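Local coordinates for metagenomic carboxyl esterase MGS0156 (Uncultured organism, PDB 5D8M), which probably hydrolyses carboxylic ester bonds, as a carboxyl esterase built round a parallel beta sheet, at residues 274-279 with 297-302; 63-68 with 249-254. All blocks are in the same frame, centred on the assembly; numbering follows the deposited sequence.

Following the chain from the N terminus, 63-68 comes first, in the loop between helix 34-48 and strand 87-92. It meets 249-254, just past strand 244-248, closing contact 2 across 180 intervening residues that include much of the parallel sheet. Contact 1 opens only after that: 274-279 meets 297-302 round a short loop of 17 residues that carries strand 290-293. The two contacts are thus in series, neither nesting nor crossing, but they touch in space. F251 O probably accepts a hydrogen bond from A297 N, and D276 CB packs on A250 O. Together they tie the loops following strands 244-248 and 290-293 to an early loop of the chain.

Contact 1: 274-279 with 297-302; sequences LNDGLV and ADHLAV
The tight part of this contact is D276 against H299, with the two side chains lying side by side and pointing the same way. Backbone comes first: H299 N donates to D276 O at 2.8 Å, in the carbonyl plane and on a lone pair. A second bond runs from H299 ND1 to D276 OD2, also 2.8 Å and nearly straight at 165°; the oxygen sits at the ring edge, in its plane, while ND1 meets the carboxylate from above. The two planes are therefore strongly turned, 66° apart. D276 CG takes the crowded position between its backbone N and carbonyl carbon (chi1 65°), which brings OD1 back over its own loop. There OD1 accepts from L278 N at 2.9 Å and V279 N at 2.8 Å, an Asx turn and an Asx motif that fix the carboxylate's rotation. On this buried side V279 CG2 approaches H299 CE1 obliquely. An alanine at D276 would remove the carboxylate's bond to ND1 and both loop bonds, and would probably let the imidazole drift and the 276-279 turn loosen.

The side nearer solvent belongs to L278, partly exposed. It lays CB over one face of the imidazole in a CH-pi contact, 4.2 Å from the H299 ring centroid, and L278 CD1 comes within 3.6 Å of H299 CD2.

With ND1 occupied as a donor, NE2 faces S158, to whose OG it makes a weak hydrogen bond. The chain order S158 (just after strand 151-157), D276, H299 (after strand 290-293), and the carboxylate-imidazole-serine row in space, are consistent with the Ser-His-Asp triad of alpha/beta hydrolases, in which D276 would orient the imidazole and probably favour its protonated form as it takes up the serine proton.

Contact 2: 63-68 with 249-254; sequences ILWRLA and AAFASR
Stacking carries most of this contact. The five-membered ring of W65 and the F251 ring lie almost parallel, 9° apart, in an offset stack with centroids 3.8 Å apart. F251 CE2 sits over the indole face toward its rim, 3.3 Å from W65 NE1, and W65 CG and F251 CZ are 3.4 Å apart, so the faces are in close touch. F251 CG occupies the crowded position between its own N and carbonyl carbon, which brings the ring against one face of the indole.

One hydrogen bond fastens the same pair: W65 NE1 donates to F251 O at 2.7 Å. The acceptor lies near the indole plane, but the donor stands 41° above the carbonyl plane, off the lone pairs. W65 thus grips one residue twice, by its face and by its N-H.

Apolar packing adds L67, whose CD1 meets the edge of the F251 ring tip to tip, 3.9 Å from CZ.

The 249-254 loop also packs against D276, through A250 O. On the other side of the contact, 63-68 is bonded to helix 34-48 through R38, which meets L64 O, while W65 and F251 are each bonded by backbone to the loop after strand 290-293, at Y294 and P295.

Contact 1: 274-279 with 297-302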
loop_
_atom_site.group_PDB
_atom_site.type_symbol
_atom_site.label_atom_id
_atom_site.label_comp_id
_atom_site.label_asym_id
_atom_site.label_seq_id
_atom_site.Cartn_x
_atom_site.Cartn_y
_atom_site.Cartn_z
ATOM N N LEU A 274 12.473 9.536 5.570
ATOM C CA LEU A 274 11.189 8.916 5.863
ATOM C C LEU A 274 10.734 8.217 4.602
ATOM O O LEU A 274 9.903 8.734 3.858
ATOM C CB LEU A 274 10.142 9.936 6.321
ATOM C CG LEU A 274 10.195 10.317 7.799
ATOM C CD1 LEU A 274 11.501 10.991 8.175
ATOM C CD2 LEU A 274 9.040 11.256 8.133
ATOM N N ASN A 275 11.325 7.051 4.358
ATOM C CA ASN A 275 11.025 6.251 3.186
ATOM C C ASN A 275 11.114 4.777 3.570
ATOM O O ASN A 275 11.853 4.421 4.485
ATOM C CB ASN A 275 11.992 6.554 2.035
ATOM C CG ASN A 275 13.352 5.866 2.207
ATOM O OD1 ASN A 275 13.526 4.702 1.820
ATOM N ND2 ASN A 275 14.330 6.597 2.742
ATOM N N ASP A 276 10.383 3.922 2.867
ATOM C CA ASP A 276 10.314 2.513 3.254
ATOM C C ASP A 276 11.263 1.638 2.442
ATOM O O ASP A 276 11.183 0.418 2.491
ATOM C CB ASP A 276 8.886 1.983 3.120
ATOM C CG ASP A 276 8.382 1.971 1.676
ATOM O OD1 ASP A 276 9.177 2.066 0.720
ATOM O OD2 ASP A 276 7.161 1.820 1.495
ATOM N N GLY A 277 12.166 2.273 1.703
ATOM C CA GLY A 277 13.101 1.569 0.858
ATOM C C GLY A 277 12.802 1.832 -0.602
ATOM O O GLY A 277 13.724 1.920 -1.401
ATOM N N LEU A 278 11.522 1.976 -0.956
ATOM C CA LEU A 278 11.137 2.110 -2.366
ATOM C C LEU A 278 10.223 3.314 -2.583
ATOM O O LEU A 278 10.245 3.924 -3.646
ATOM C CB LEU A 278 10.455 0.822 -2.893
ATOM C CG LEU A 278 11.343 -0.452 -2.916
ATOM C CD1 LEU A 278 10.586 -1.676 -3.427
ATOM C CD2 LEU A 278 12.597 -0.228 -3.759
ATOM N N VAL A 279 9.441 3.658 -1.566
ATOM C CA VAL A 279 8.513 4.798 -1.637
ATOM C C VAL A 279 8.797 5.797 -0.510
ATOM O O VAL A 279 8.892 5.412 0.647
ATOM C CB VAL A 279 7.028 4.319 -1.540
ATOM C CG1 VAL A 279 6.039 5.498 -1.728
ATOM C CG2 VAL A 279 6.762 3.199 -2.557
ATOM N N ALA A 297 8.046 0.028 9.620
ATOM C CA ALA A 297 8.232 -1.174 8.838
ATOM C C ALA A 297 8.775 -0.746 7.484
ATOM O O ALA A 297 8.466 0.370 7.031
ATOM C CB ALA A 297 6.862 -1.930 8.673
ATOM N N ASP A 298 9.519 -1.619 6.804
ATOM C CA ASP A 298 9.985 -1.259 5.472
ATOM C C ASP A 298 8.903 -1.670 4.463
ATOM O O ASP A 298 7.859 -2.191 4.839
ATOM C CB ASP A 298 11.384 -1.872 5.149
ATOM C CG ASP A 298 11.384 -3.422 5.076
ATOM O OD1 ASP A 298 10.368 -4.038 4.665
ATOM O OD2 ASP A 298 12.444 -4.035 5.370
ATOM N N HIS A 299 9.156 -1.406 3.191
ATOM C CA HIS A 299 8.165 -1.591 2.138
ATOM C C HIS A 299 7.525 -2.975 2.125
ATOM O O HIS A 299 6.322 -3.105 1.918
ATOM C CB HIS A 299 8.820 -1.314 0.781
ATOM C CG HIS A 299 7.845 -1.197 -0.343
ATOM N ND1 HIS A 299 6.966 -0.140 -0.456
ATOM C CD2 HIS A 299 7.603 -2.010 -1.402
ATOM C CE1 HIS A 299 6.239 -0.297 -1.548
ATOM N NE2 HIS A 299 6.600 -1.425 -2.134
ATOM N N LEU A 300 8.325 -4.013 2.353
ATOM C CA LEU A 300 7.808 -5.382 2.275
ATOM C C LEU A 300 7.205 -5.862 3.589
ATOM O O LEU A 300 6.171 -6.542 3.620
ATOM C CB LEU A 300 8.931 -6.319 1.822
ATOM C CG LEU A 300 9.365 -6.046 0.390
ATOM C CD1 LEU A 300 10.512 -6.999 0.018
ATOM C CD2 LEU A 300 8.198 -6.197 -0.587
ATOM N N ALA A 301 7.806 -5.464 4.691
ATOM C CA ALA A 301 7.325 -5.927 5.999
ATOM C C ALA A 301 5.893 -5.481 6.289
ATOM O O ALA A 301 5.129 -6.183 6.942
ATOM C CB ALA A 301 8.259 -5.440 7.106
ATOM N N VAL A 302 5.513 -4.308 5.808
ATOM C CA VAL A 302 4.196 -3.783 6.162
ATOM C C VAL A 302 3.056 -4.616 5.542
ATOM O O VAL A 302 1.921 -4.556 6.016
ATOM C CB VAL A 302 4.102 -2.273 5.758
ATOM C CG1 VAL A 302 4.021 -2.108 4.213
ATOM C CG2 VAL A 302 2.932 -1.589 6.471
#

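Contact 2: 63-68 with 249-254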
loop_
_atom_site.group_PDB
_atom_site.type_symbol
_atom_site.label_atom_id
_atom_site.label_comp_id
_atom_site.label_asym_id
_atom_site.label_seq_id
_atom_site.Cartn_x
_atom_site.Cartn_y
_atom_site.Cartn_z
ATOM N N ILE A 63 4.851 0.211 16.765
ATOM C CA ILE A 63 4.037 -0.155 15.612
ATOM C C ILE A 63 3.809 1.012 14.652
ATOM O O ILE A 63 3.781 0.821 13.432
ATOM C CB ILE A 63 2.660 -0.743 16.027
ATOM C CG1 ILE A 63 1.893 0.205 16.964
ATOM C CG2 ILE A 63 2.858 -2.139 16.654
ATOM C CD1 ILE A 63 0.371 -0.157 17.166
ATOM N N LEU A 64 3.658 2.211 15.199
ATOM C CA LEU A 64 3.328 3.395 14.404
ATOM C C LEU A 64 4.134 4.575 14.870
ATOM O O LEU A 64 4.066 4.937 16.045
ATOM C CB LEU A 64 1.844 3.731 14.524
ATOM C CG LEU A 64 0.852 2.686 14.018
ATOM C CD1 LEU A 64 -0.540 2.969 14.606
ATOM C CD2 LEU A 64 0.799 2.732 12.466
ATOM N N TRP A 65 4.894 5.171 13.955
ATOM C CA TRP A 65 5.733 6.321 14.294
ATOM C C TRP A 65 4.883 7.450 14.819
ATOM O O TRP A 65 3.770 7.666 14.338
ATOM C CB TRP A 65 6.524 6.817 13.081
ATOM C CG TRP A 65 7.641 5.920 12.691
ATOM C CD1 TRP A 65 7.643 5.004 11.675
ATOM C CD2 TRP A 65 8.926 5.839 13.311
ATOM N NE1 TRP A 65 8.859 4.366 11.618
ATOM C CE2 TRP A 65 9.661 4.851 12.619
ATOM C CE3 TRP A 65 9.531 6.503 14.387
ATOM C CZ2 TRP A 65 10.970 4.520 12.957
ATOM C CZ3 TRP A 65 10.841 6.165 14.725
ATOM C CH2 TRP A 65 11.543 5.180 14.012
ATOM N N ARG A 66 5.420 8.164 15.803
ATOM C CA ARG A 66 4.779 9.354 16.332
ATOM C C ARG A 66 5.324 10.599 15.658
ATOM O O ARG A 66 6.244 11.209 16.176
ATOM C CB ARG A 66 5.015 9.478 17.841
ATOM C CG ARG A 66 4.478 8.340 18.671
ATOM C CD ARG A 66 5.101 8.329 20.067
ATOM N NE ARG A 66 6.498 7.903 20.029
ATOM C CZ ARG A 66 7.281 7.785 21.100
ATOM N NH1 ARG A 66 6.805 8.063 22.307
ATOM N NH2 ARG A 66 8.541 7.381 20.965
ATOM N N LEU A 67 4.753 10.984 14.523
ATOM C CA LEU A 67 5.112 12.236 13.877
ATOM C C LEU A 67 4.448 13.373 14.633
ATOM O O LEU A 67 3.572 13.134 15.458
ATOM C CB LEU A 67 4.704 12.243 12.393
ATOM C CG LEU A 67 5.838 11.856 11.417
ATOM C CD1 LEU A 67 6.193 10.382 11.539
ATOM C CD2 LEU A 67 5.520 12.235 9.976
ATOM N N ALA A 68 4.869 14.603 14.361
ATOM C CA ALA A 68 4.365 15.767 15.093
ATOM C C ALA A 68 2.885 16.014 14.814
ATOM O O ALA A 68 2.356 15.627 13.767
ATOM C CB ALA A 68 5.193 17.029 14.744
ATOM N N ALA A 249 1.599 5.295 5.345
ATOM C CA ALA A 249 2.905 5.430 4.720
ATOM C C ALA A 249 4.007 4.854 5.620
ATOM O O ALA A 249 4.295 5.395 6.681
ATOM C CB ALA A 249 3.181 6.898 4.393
ATOM N N ALA A 250 4.627 3.753 5.190
ATOM C CA ALA A 250 5.612 3.073 6.027
ATOM C C ALA A 250 7.014 3.670 5.914
ATOM O O ALA A 250 7.395 4.226 4.869
ATOM C CB ALA A 250 5.650 1.595 5.684
ATOM N N PHE A 251 7.763 3.574 7.016
ATOM C CA PHE A 251 9.206 3.687 6.978
ATOM C C PHE A 251 9.773 3.074 8.241
ATOM O O PHE A 251 9.096 3.007 9.263
ATOM C CB PHE A 251 9.655 5.153 6.812
ATOM C CG PHE A 251 9.312 6.062 7.973
ATOM C CD1 PHE A 251 8.116 6.775 7.994
ATOM C CD2 PHE A 251 10.207 6.241 9.012
ATOM C CE1 PHE A 251 7.817 7.629 9.051
ATOM C CE2 PHE A 251 9.921 7.097 10.067
ATOM C CZ PHE A 251 8.722 7.793 10.092
ATOM N N ALA A 252 11.012 2.613 8.151
ATOM C CA ALA A 252 11.744 2.109 9.293
ATOM C C ALA A 252 13.123 2.746 9.279
ATOM O O ALA A 252 13.521 3.330 8.277
ATOM C CB ALA A 252 11.849 0.593 9.245
ATOM N N SER A 253 13.858 2.623 10.378
ATOM C CA SER A 253 15.232 3.093 10.409
ATOM C C SER A 253 16.018 2.250 9.436
ATOM O O SER A 253 15.550 1.185 9.024
ATOM C CB SER A 253 15.825 2.991 11.814
ATOM O OG SER A 253 15.862 1.631 12.227
ATOM N N ARG A 254 17.216 2.704 9.078
ATOM C CA ARG A 254 18.046 1.936 8.163
ATOM C C ARG A 254 18.321 0.522 8.678
ATOM O O ARG A 254 18.227 -0.448 7.933
ATOM C CB ARG A 254 19.363 2.659 7.908
ATOM C CG ARG A 254 20.149 2.014 6.812
ATOM C CD ARG A 254 21.452 2.716 6.558
ATOM N NE ARG A 254 22.033 2.237 5.309
ATOM C CZ ARG A 254 22.751 1.121 5.176
ATOM N NH1 ARG A 254 23.235 0.795 3.981
ATOM N NH2 ARG A 254 22.993 0.333 6.220
#